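Local coordinates for pesticidal crystal protein Cry2Aa (Bacillus thuringiensis serovar kurstaki, PDB 1I5P) that binds the midgut epithelial cells of mosquito and moth larvae and promotes their colloid-osmotic lysis, at residues F164-Q167 with G168-L171; L172-P175 with L176-Q179; C223-T226 with Y227-A230; N251-E254 with Y255-I258; Q286-T289 with A290-P294. All coordinates share one frame; numbering follows the deposited sequence.

Interaction 1: F164-Q167 with G168-L171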
# COMPACT_ATOMS: atom_id res chain seq x y z
N PHE A 164 -18.91 16.40 4.36
CA PHE A 164 -18.27 15.55 3.36
C PHE A 164 -18.68 14.11 3.62
O PHE A 164 -18.06 13.18 3.11
CB PHE A 164 -16.75 15.69 3.40
CG PHE A 164 -16.26 17.07 3.10
CD1 PHE A 164 -15.87 17.92 4.13
CD2 PHE A 164 -16.24 17.55 1.80
CE1 PHE A 164 -15.46 19.23 3.87
CE2 PHE A 164 -15.84 18.86 1.52
CZ PHE A 164 -15.45 19.70 2.56
N GLN A 165 -19.73 13.95 4.42
CA GLN A 165 -20.23 12.62 4.76
C GLN A 165 -21.73 12.52 4.51
O GLN A 165 -22.43 11.74 5.16
CB GLN A 165 -19.94 12.32 6.23
CG GLN A 165 -18.49 12.52 6.64
CD GLN A 165 -18.28 12.21 8.11
OE1 GLN A 165 -17.76 11.16 8.47
NE2 GLN A 165 -18.70 13.13 8.96
N ILE A 166 -22.22 13.31 3.56
CA ILE A 166 -23.64 13.34 3.21
C ILE A 166 -24.19 11.98 2.79
O ILE A 166 -23.68 11.35 1.85
CB ILE A 166 -23.90 14.35 2.08
CG1 ILE A 166 -23.32 15.72 2.46
CG2 ILE A 166 -25.40 14.47 1.81
CD1 ILE A 166 -23.88 16.28 3.75
N GLN A 167 -25.23 11.54 3.49
CA GLN A 167 -25.86 10.27 3.20
C GLN A 167 -26.28 10.29 1.73
O GLN A 167 -26.80 11.30 1.24
CB GLN A 167 -27.09 10.07 4.10
CG GLN A 167 -27.06 8.77 4.87
CD GLN A 167 -27.21 8.98 6.37
OE1 GLN A 167 -28.29 8.77 6.93
NE2 GLN A 167 -26.13 9.40 7.02
N GLY A 168 -26.06 9.18 1.04
CA GLY A 168 -26.40 9.10 -0.36
C GLY A 168 -25.17 9.31 -1.23
O GLY A 168 -25.11 8.84 -2.37
N TYR A 169 -24.16 9.99 -0.69
CA TYR A 169 -22.94 10.24 -1.45
C TYR A 169 -21.69 10.01 -0.62
O TYR A 169 -20.65 10.58 -0.90
CB TYR A 169 -22.92 11.68 -1.95
CG TYR A 169 -24.23 12.17 -2.49
CD1 TYR A 169 -25.13 12.86 -1.68
CD2 TYR A 169 -24.58 11.95 -3.82
CE1 TYR A 169 -26.34 13.33 -2.18
CE2 TYR A 169 -25.80 12.41 -4.33
CZ TYR A 169 -26.66 13.10 -3.51
OH TYR A 169 -27.86 13.57 -4.00
N GLN A 170 -21.79 9.16 0.40
CA GLN A 170 -20.64 8.92 1.27
C GLN A 170 -19.41 8.38 0.55
O GLN A 170 -18.30 8.83 0.81
CB GLN A 170 -21.02 7.99 2.42
CG GLN A 170 -22.24 8.47 3.20
CD GLN A 170 -22.31 7.88 4.59
OE1 GLN A 170 -22.16 6.67 4.77
NE2 GLN A 170 -22.54 8.73 5.59
N LEU A 171 -19.59 7.43 -0.37
CA LEU A 171 -18.45 6.88 -1.09
C LEU A 171 -17.88 7.90 -2.06
O LEU A 171 -16.66 8.03 -2.20
CB LEU A 171 -18.83 5.62 -1.87
CG LEU A 171 -17.66 4.93 -2.59
CD1 LEU A 171 -16.77 4.22 -1.55
CD2 LEU A 171 -18.19 3.93 -3.60
O HOH W 1 -17.68 10.38 2.90
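Q165 offers its backbone carbonyl to Q170: Q170 NE2 donates to Q165 O at 3.0 Å, and the bond is nearly straight, with an N-H...O angle of 166°. The donor stands 37° above the carbonyl plane, but the oxygen lies close to the plane of the Q170 amide, where that N-H points. Just before it in the chain, F164 sends its ring away from this turn onto E116 and L117 of helix 107-135, while a water 2.8 Å from F164 O donates to that carbonyl and to Q170 O. Q170 reaches Q165 with CG beside its own backbone N (chi1 -53°) and the chain extended beyond, so that on its way back its CG passes 3.5 Å from I166 O. That same oxygen closes the turn, accepting from Y169 N, with I166 O and Y169 N 2.9 Å apart. Beside the turn, I166 CG2 meets the edge of the Y169 ring in its plane at CD1, 3.9 Å away; both side chains also reach T109 of helix 107-135. Q167 is more exposed. Its side chain runs alongside that of Q170, the two amide planes almost perpendicular and their NE2 atoms 3.9 Å apart. After it, G168 adopts a positive phi, in which a CB would press on Q167 O; glycine has none. Together I166-Y169 form a classic type II beta turn with glycine in its third position, here leading from the loop after helix 145-160 into helix 170-193 of the toxin's N-terminal helical bundle.

Interaction 2: L172-P175 with L176-Q179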
# COMPACT_ATOMS: atom_id res chain seq x y z
N LEU A 172 -18.76 8.62 -2.74
CA LEU A 172 -18.34 9.63 -3.70
C LEU A 172 -17.54 10.75 -3.05
O LEU A 172 -16.62 11.30 -3.65
CB LEU A 172 -19.56 10.20 -4.42
CG LEU A 172 -19.29 11.28 -5.48
CD1 LEU A 172 -18.13 10.84 -6.36
CD2 LEU A 172 -20.55 11.50 -6.31
N LEU A 173 -17.91 11.09 -1.82
CA LEU A 173 -17.25 12.15 -1.08
C LEU A 173 -16.10 11.65 -0.21
O LEU A 173 -15.36 12.45 0.37
CB LEU A 173 -18.27 12.86 -0.19
CG LEU A 173 -19.41 13.60 -0.91
CD1 LEU A 173 -20.49 14.00 0.09
CD2 LEU A 173 -18.84 14.83 -1.61
N LEU A 174 -15.94 10.34 -0.11
CA LEU A 174 -14.89 9.77 0.73
C LEU A 174 -13.49 10.37 0.49
O LEU A 174 -12.78 10.68 1.45
CB LEU A 174 -14.85 8.25 0.59
CG LEU A 174 -14.19 7.49 1.75
CD1 LEU A 174 -14.86 7.86 3.08
CD2 LEU A 174 -14.29 5.99 1.51
N PRO A 175 -13.07 10.55 -0.77
CA PRO A 175 -11.74 11.12 -1.02
C PRO A 175 -11.65 12.51 -0.39
O PRO A 175 -10.68 12.84 0.27
CB PRO A 175 -11.66 11.15 -2.55
CG PRO A 175 -12.44 9.93 -2.92
CD PRO A 175 -13.66 10.07 -2.04
N LEU A 176 -12.68 13.32 -0.58
CA LEU A 176 -12.69 14.67 -0.01
C LEU A 176 -12.69 14.60 1.51
O LEU A 176 -11.95 15.34 2.16
CB LEU A 176 -13.92 15.45 -0.49
CG LEU A 176 -14.00 15.88 -1.96
CD1 LEU A 176 -15.16 16.86 -2.13
CD2 LEU A 176 -12.70 16.55 -2.39
N PHE A 177 -13.50 13.72 2.07
CA PHE A 177 -13.55 13.60 3.52
C PHE A 177 -12.18 13.20 4.06
O PHE A 177 -11.74 13.69 5.10
CB PHE A 177 -14.60 12.57 3.96
CG PHE A 177 -14.56 12.28 5.44
CD1 PHE A 177 -15.09 13.18 6.36
CD2 PHE A 177 -13.89 11.15 5.91
CE1 PHE A 177 -14.96 12.96 7.72
CE2 PHE A 177 -13.75 10.93 7.28
CZ PHE A 177 -14.29 11.84 8.19
N ALA A 178 -11.51 12.30 3.35
CA ALA A 178 -10.18 11.85 3.78
C ALA A 178 -9.23 13.03 3.82
O ALA A 178 -8.46 13.18 4.78
CB ALA A 178 -9.66 10.79 2.82
N GLN A 179 -9.27 13.87 2.80
CA GLN A 179 -8.40 15.04 2.77
C GLN A 179 -8.73 15.96 3.95
O GLN A 179 -7.83 16.49 4.60
CB GLN A 179 -8.56 15.82 1.45
CG GLN A 179 -7.96 15.15 0.22
CD GLN A 179 -6.47 14.87 0.36
OE1 GLN A 179 -5.77 15.55 1.11
NE2 GLN A 179 -5.98 13.87 -0.37
O HOH W 2 -8.21 12.10 -1.45
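F177, A178 and Q179 donate their backbone N-H groups to the carbonyls of L173, L174 and P175, three successive helical bonds of which the tightest pairs are F177 N to L173 O and A178 N to L174 O, both 2.8 Å. They belong to a proline-kinked helix: P175 N has no hydrogen to give to the preceding turn, and helix 170-193 bends there. The helix is buried against several others, consistent with the central helix of the delta-endotoxin bundle. Its leucines meet their neighbours one turn on. L173 CD2 comes to 4.2 Å from L176 CD1, an apolar contact on one flank. On another, L174 CD1 lies 4.4 Å from F177 CD2, obliquely placed to the ring. F177 holds CG anti to its backbone nitrogen (chi1 172°), which carries the ring off the helix and into edge-to-face contact with Y219 and Y222 of helix 202-232. A178 CB lies 3.4 Å from L174 O, the ordinary closeness of one helical turn to the next, and packs on Y255. The P175 ring packs on I93 and T97 of helix 88-101 and on N251 of helix 238-259. Q179 has CG beside its backbone N (chi1 -72°), 3.6 Å from P175 O; the bend at chi2 then turns the amide beyond it. The amide nitrogen also has a weak bond to Y255 OH, which ties this turn to helix 238-259. Q179 NE2 donates to a water at 3.0 Å, and that water lies 3.1 Å from P175 O, to which it can donate, though it has other acceptors in reach.

Interaction 3: C223-T226 with Y227-A230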
# COMPACT_ATOMS: atom_id res chain seq x y z
N CYS A 223 -14.22 5.69 7.32
CA CYS A 223 -13.65 5.42 6.00
C CYS A 223 -13.70 3.93 5.67
O CYS A 223 -14.11 3.54 4.58
CB CYS A 223 -12.20 5.90 5.93
SG CYS A 223 -12.01 7.69 5.92
N ILE A 224 -13.28 3.11 6.63
CA ILE A 224 -13.28 1.67 6.44
C ILE A 224 -14.69 1.14 6.19
O ILE A 224 -14.91 0.39 5.25
CB ILE A 224 -12.67 0.97 7.67
CG1 ILE A 224 -11.20 1.37 7.80
CG2 ILE A 224 -12.82 -0.55 7.54
CD1 ILE A 224 -10.57 1.00 9.13
N ASN A 225 -15.63 1.55 7.03
CA ASN A 225 -17.01 1.10 6.87
C ASN A 225 -17.62 1.54 5.54
O ASN A 225 -18.29 0.76 4.87
CB ASN A 225 -17.88 1.61 8.03
CG ASN A 225 -17.47 1.01 9.37
OD1 ASN A 225 -16.83 -0.04 9.43
ND2 ASN A 225 -17.87 1.67 10.46
N THR A 226 -17.38 2.79 5.14
CA THR A 226 -17.93 3.29 3.88
C THR A 226 -17.42 2.46 2.70
O THR A 226 -18.19 2.07 1.82
CB THR A 226 -17.56 4.77 3.66
OG1 THR A 226 -18.10 5.57 4.72
CG2 THR A 226 -18.13 5.28 2.33
N TYR A 227 -16.12 2.21 2.69
CA TYR A 227 -15.52 1.44 1.62
C TYR A 227 -15.98 -0.01 1.62
O TYR A 227 -16.31 -0.56 0.57
CB TYR A 227 -14.00 1.49 1.72
CG TYR A 227 -13.29 0.62 0.71
CD1 TYR A 227 -13.14 1.04 -0.61
CD2 TYR A 227 -12.77 -0.61 1.08
CE1 TYR A 227 -12.47 0.25 -1.54
CE2 TYR A 227 -12.10 -1.41 0.15
CZ TYR A 227 -11.95 -0.97 -1.15
OH TYR A 227 -11.27 -1.76 -2.05
N GLN A 228 -16.00 -0.64 2.79
CA GLN A 228 -16.41 -2.05 2.88
C GLN A 228 -17.83 -2.26 2.40
O GLN A 228 -18.11 -3.25 1.73
CB GLN A 228 -16.28 -2.57 4.32
CG GLN A 228 -14.86 -2.97 4.70
CD GLN A 228 -14.81 -3.86 5.93
OE1 GLN A 228 -15.12 -3.43 7.04
NE2 GLN A 228 -14.42 -5.12 5.74
N THR A 229 -18.73 -1.35 2.75
CA THR A 229 -20.12 -1.47 2.31
C THR A 229 -20.19 -1.46 0.78
O THR A 229 -20.90 -2.27 0.17
CB THR A 229 -20.98 -0.31 2.87
OG1 THR A 229 -21.04 -0.41 4.29
CG2 THR A 229 -22.39 -0.36 2.29
N ALA A 230 -19.45 -0.55 0.17
CA ALA A 230 -19.44 -0.43 -1.29
C ALA A 230 -18.77 -1.63 -1.95
O ALA A 230 -19.24 -2.13 -2.97
CB ALA A 230 -18.72 0.84 -1.70
O HOH W 3 -17.25 -2.29 7.99
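Y227, Q228 and T229 each give a backbone N-H to the carbonyl four residues earlier, as in any regular alpha helix; Q228 N to I224 O, at 2.9 Å, is the shortest of the set. The fourth, A230 N to T226 O, is stretched to 3.3 Å and weak.

Side-chain hydroxyls add a second kind of bond. T229 places OG1 beside its own backbone nitrogen (chi1 -65°), from where it donates to N225 O at 3.0 Å. N225 O is thus gripped twice by the same residue, since T229 N and T229 OG1 reach it from opposite faces of its carbonyl plane. T226 plays the same game one turn earlier, with OG1 bonded to Y222 O.

Water makes the third link. One molecule donates to both N225 OD1, 2.7 Å away, and Q228 OE1, 2.6 Å away, bridging two acceptor oxygens that are 4.5 Å apart and have no proton to share. Van der Waals contact is slight: I224 and Q228 run side by side, the methyl CG2 of I224 3.7 Å from Q228 OE1.

Around this turn of helix 202-232, the Y227 ring meets F253 of helix 238-259 edge-to-face. C223 is wedged between that helix, at V252 and V256, and L174 and F177 of helix 170-193, while I224 and Q228 pack on F516 of a distant loop.

Interaction 4: N251-E254 with Y255-I258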
# COMPACT_ATOMS: atom_id res chain seq x y z
N ASN A 251 -6.60 7.45 -2.65
CA ASN A 251 -7.39 8.61 -2.26
C ASN A 251 -7.83 8.61 -0.81
O ASN A 251 -8.13 9.66 -0.24
CB ASN A 251 -8.66 8.70 -3.12
CG ASN A 251 -8.45 9.47 -4.39
OD1 ASN A 251 -8.46 10.70 -4.39
ND2 ASN A 251 -8.24 8.75 -5.49
N VAL A 252 -7.89 7.42 -0.20
CA VAL A 252 -8.37 7.32 1.16
C VAL A 252 -7.55 6.52 2.17
O VAL A 252 -7.19 7.04 3.23
CB VAL A 252 -9.81 6.74 1.17
CG1 VAL A 252 -10.32 6.61 2.60
CG2 VAL A 252 -10.73 7.64 0.34
N PHE A 253 -7.25 5.26 1.87
CA PHE A 253 -6.56 4.45 2.86
C PHE A 253 -5.09 4.66 3.13
O PHE A 253 -4.58 4.20 4.16
CB PHE A 253 -6.90 2.98 2.60
CG PHE A 253 -8.37 2.71 2.71
CD1 PHE A 253 -9.15 2.59 1.56
CD2 PHE A 253 -9.00 2.74 3.95
CE1 PHE A 253 -10.54 2.51 1.66
CE2 PHE A 253 -10.37 2.66 4.06
CZ PHE A 253 -11.15 2.55 2.91
N GLU A 254 -4.40 5.36 2.24
CA GLU A 254 -2.99 5.66 2.49
C GLU A 254 -3.03 6.59 3.69
O GLU A 254 -2.17 6.54 4.56
CB GLU A 254 -2.38 6.40 1.29
CG GLU A 254 -1.63 5.48 0.36
CD GLU A 254 -0.43 4.84 1.02
OE1 GLU A 254 -0.27 3.61 0.89
OE2 GLU A 254 0.36 5.56 1.68
N TYR A 255 -4.07 7.42 3.74
CA TYR A 255 -4.25 8.36 4.84
C TYR A 255 -4.71 7.65 6.10
O TYR A 255 -4.19 7.90 7.19
CB TYR A 255 -5.26 9.43 4.45
CG TYR A 255 -4.88 10.15 3.18
CD1 TYR A 255 -5.71 10.15 2.06
CD2 TYR A 255 -3.66 10.82 3.09
CE1 TYR A 255 -5.33 10.80 0.88
CE2 TYR A 255 -3.27 11.47 1.92
CZ TYR A 255 -4.10 11.45 0.82
OH TYR A 255 -3.71 12.10 -0.33
N VAL A 256 -5.68 6.76 5.98
CA VAL A 256 -6.15 6.04 7.14
C VAL A 256 -4.98 5.32 7.81
O VAL A 256 -4.88 5.29 9.03
CB VAL A 256 -7.22 5.00 6.77
CG1 VAL A 256 -7.67 4.26 8.02
CG2 VAL A 256 -8.42 5.70 6.12
N SER A 257 -4.08 4.77 6.99
CA SER A 257 -2.91 4.06 7.49
C SER A 257 -1.87 4.96 8.17
O SER A 257 -1.09 4.50 9.00
CB SER A 257 -2.22 3.31 6.35
OG SER A 257 -3.01 2.20 5.93
N ILE A 258 -1.85 6.24 7.80
CA ILE A 258 -0.89 7.13 8.44
C ILE A 258 -1.46 7.79 9.69
O ILE A 258 -0.70 8.12 10.61
CB ILE A 258 -0.38 8.22 7.46
CG1 ILE A 258 0.93 8.82 7.99
CG2 ILE A 258 -1.43 9.31 7.29
CD1 ILE A 258 2.09 7.84 8.02
O HOH W 4 -3.36 1.49 3.48
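V256 CG2 is the hub, 3.7 Å from F253 CD2 and 4.1 Å from V252 CG1. V256 runs alongside both V252 and F253, while V252 CG1 sits over the centre of one face of the F253 ring. On a different flank, Y255 turns its edge to the backbone, with CE1 only 3.2 Å from N251 O, which lies in the ring plane. Its CG stands beside the backbone N (chi1 -56°), folding the ring back along the preceding turn.

Behind these contacts is a helix widened to a pi-type turn at 251-253. V252 O accepts from V256 N at 3.1 Å, in the carbonyl plane, and only weakly from Y255 N. F253 O takes S257 N at 2.9 Å. A water 2.6 Å from S257 OG also lies within bonding distance of F253 O, one of several acceptors it could serve; the hydroxyl is bonded to Q519 N as well. N251 ND2 is held by Y247 O.

This stretch of helix 238-259 is buried on several sides: V252 and V256 face C223 of helix 202-232, N251 touches P175 of helix 170-193, and the Y255 ring packs on V57, S58 and L61 of helix 53-65.

Interaction 5: Q286-T289 with A290-P294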
# COMPACT_ATOMS: atom_id res chain seq x y z
N GLN A 286 -13.98 -13.00 -16.76
CA GLN A 286 -14.60 -13.43 -15.51
C GLN A 286 -14.97 -12.27 -14.59
O GLN A 286 -14.22 -11.31 -14.43
CB GLN A 286 -13.69 -14.42 -14.79
CG GLN A 286 -14.30 -15.01 -13.53
CD GLN A 286 -13.54 -16.23 -13.05
OE1 GLN A 286 -12.39 -16.44 -13.41
NE2 GLN A 286 -14.19 -17.02 -12.21
N SER A 287 -16.15 -12.37 -13.99
CA SER A 287 -16.64 -11.34 -13.09
C SER A 287 -16.45 -11.85 -11.66
O SER A 287 -16.60 -13.04 -11.40
CB SER A 287 -18.12 -11.05 -13.37
OG SER A 287 -18.56 -9.88 -12.71
N PHE A 288 -16.11 -10.96 -10.74
CA PHE A 288 -15.91 -11.37 -9.35
C PHE A 288 -16.70 -10.52 -8.38
O PHE A 288 -17.05 -9.37 -8.66
CB PHE A 288 -14.43 -11.28 -8.97
CG PHE A 288 -13.51 -12.07 -9.87
CD1 PHE A 288 -12.95 -11.49 -11.00
CD2 PHE A 288 -13.23 -13.40 -9.58
CE1 PHE A 288 -12.12 -12.22 -11.84
CE2 PHE A 288 -12.39 -14.15 -10.42
CZ PHE A 288 -11.84 -13.55 -11.55
N THR A 289 -16.97 -11.11 -7.21
CA THR A 289 -17.69 -10.44 -6.14
C THR A 289 -16.76 -10.37 -4.93
O THR A 289 -15.70 -11.00 -4.92
CB THR A 289 -18.97 -11.21 -5.75
OG1 THR A 289 -18.62 -12.51 -5.29
CG2 THR A 289 -19.89 -11.34 -6.96
N ALA A 290 -17.16 -9.61 -3.92
CA ALA A 290 -16.36 -9.45 -2.71
C ALA A 290 -15.98 -10.78 -2.05
O ALA A 290 -14.90 -10.91 -1.48
CB ALA A 290 -17.10 -8.57 -1.71
N GLN A 291 -16.87 -11.76 -2.13
CA GLN A 291 -16.60 -13.07 -1.53
C GLN A 291 -15.39 -13.75 -2.17
O GLN A 291 -14.76 -14.61 -1.56
CB GLN A 291 -17.84 -13.97 -1.64
CG GLN A 291 -18.97 -13.60 -0.68
CD GLN A 291 -20.17 -14.53 -0.79
OE1 GLN A 291 -21.07 -14.49 0.05
NE2 GLN A 291 -20.19 -15.36 -1.82
N ASN A 292 -15.08 -13.35 -3.40
CA ASN A 292 -13.95 -13.91 -4.14
C ASN A 292 -12.64 -13.18 -3.83
O ASN A 292 -11.56 -13.70 -4.12
CB ASN A 292 -14.18 -13.78 -5.65
CG ASN A 292 -15.49 -14.37 -6.10
OD1 ASN A 292 -16.08 -13.90 -7.07
ND2 ASN A 292 -15.94 -15.42 -5.42
N TRP A 293 -12.75 -11.99 -3.26
CA TRP A 293 -11.57 -11.18 -2.98
C TRP A 293 -10.53 -11.84 -2.10
O TRP A 293 -9.34 -11.83 -2.43
CB TRP A 293 -11.99 -9.82 -2.39
CG TRP A 293 -10.84 -8.87 -2.19
CD1 TRP A 293 -10.56 -8.16 -1.05
CD2 TRP A 293 -9.80 -8.56 -3.12
NE1 TRP A 293 -9.40 -7.45 -1.21
CE2 TRP A 293 -8.91 -7.67 -2.47
CE3 TRP A 293 -9.52 -8.96 -4.43
CZ2 TRP A 293 -7.76 -7.17 -3.10
CZ3 TRP A 293 -8.37 -8.45 -5.06
CH2 TRP A 293 -7.51 -7.57 -4.38
N PRO A 294 -10.94 -12.44 -0.96
CA PRO A 294 -9.98 -13.09 -0.07
C PRO A 294 -9.07 -14.04 -0.82
O PRO A 294 -7.86 -14.05 -0.61
CB PRO A 294 -10.88 -13.78 0.95
CG PRO A 294 -12.01 -12.80 1.07
CD PRO A 294 -12.30 -12.51 -0.39
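T289 and N292 make a short-range side-chain-to-backbone contact at the junction where strand 287-289 gives way to helix 293-300. Two bonds run between them in opposite senses. T289 N donates to N292 OD1 at 2.9 Å and almost straight, with an N-H...O angle of 172°, though it stands above the plane of the amide carbonyl. In return, N292 N donates to T289 O, also at 2.9 Å. The T289 hydroxyl adds a weak third bond, OG1 to N292 OD1 at 3.4 Å; with chi1 of 61° it sits between the backbone N and the carbonyl carbon, on the side where the amide comes in.

N292 reaches back with CG beside its own backbone N (chi1 -54°), and OD1 arrives at the edge of the F288 ring, 3.8 Å from CD2. Ring and amide are nearly perpendicular. F288 CB lies 3.6 Å from the same oxygen.

Outside the pair, the backbone of F288 bonds to T236, pairing strand 287-289 with strand 235-237, and F288 and N292 both rest on L438. The W293 side chain leads away from the strand, its NE1 bonded to E514.

The two bonds between T289 and N292, N292 N to T289 O and T289 N to N292 OD1, close the turn by which the strand passes into helix 293-300, within the family's middle-domain region.

In the fold
Interactions 1 to 4 lie in the N-terminal helical region, and 5 in the middle-domain region, about 25 Å from interaction 1 between centres. Interactions 1 and 2 share helix 170-193, at its exposed entry and in its buried body. Interactions 2, 3 and 4 come from three helices packed on one another: C223 SG touches both F177 CE2 and V252 CG1 at 3.9 Å. The buried pair, 2 and 4, combine backbone bonds and apolar packing with helix irregularities, a proline kink and a pi-type turn. Interaction 3 keeps regular geometry and adds a threonine hydroxyl bond and a water bridge between side-chain oxygens on its outer flank. In 1 and 5, amide side chains bond to backbone.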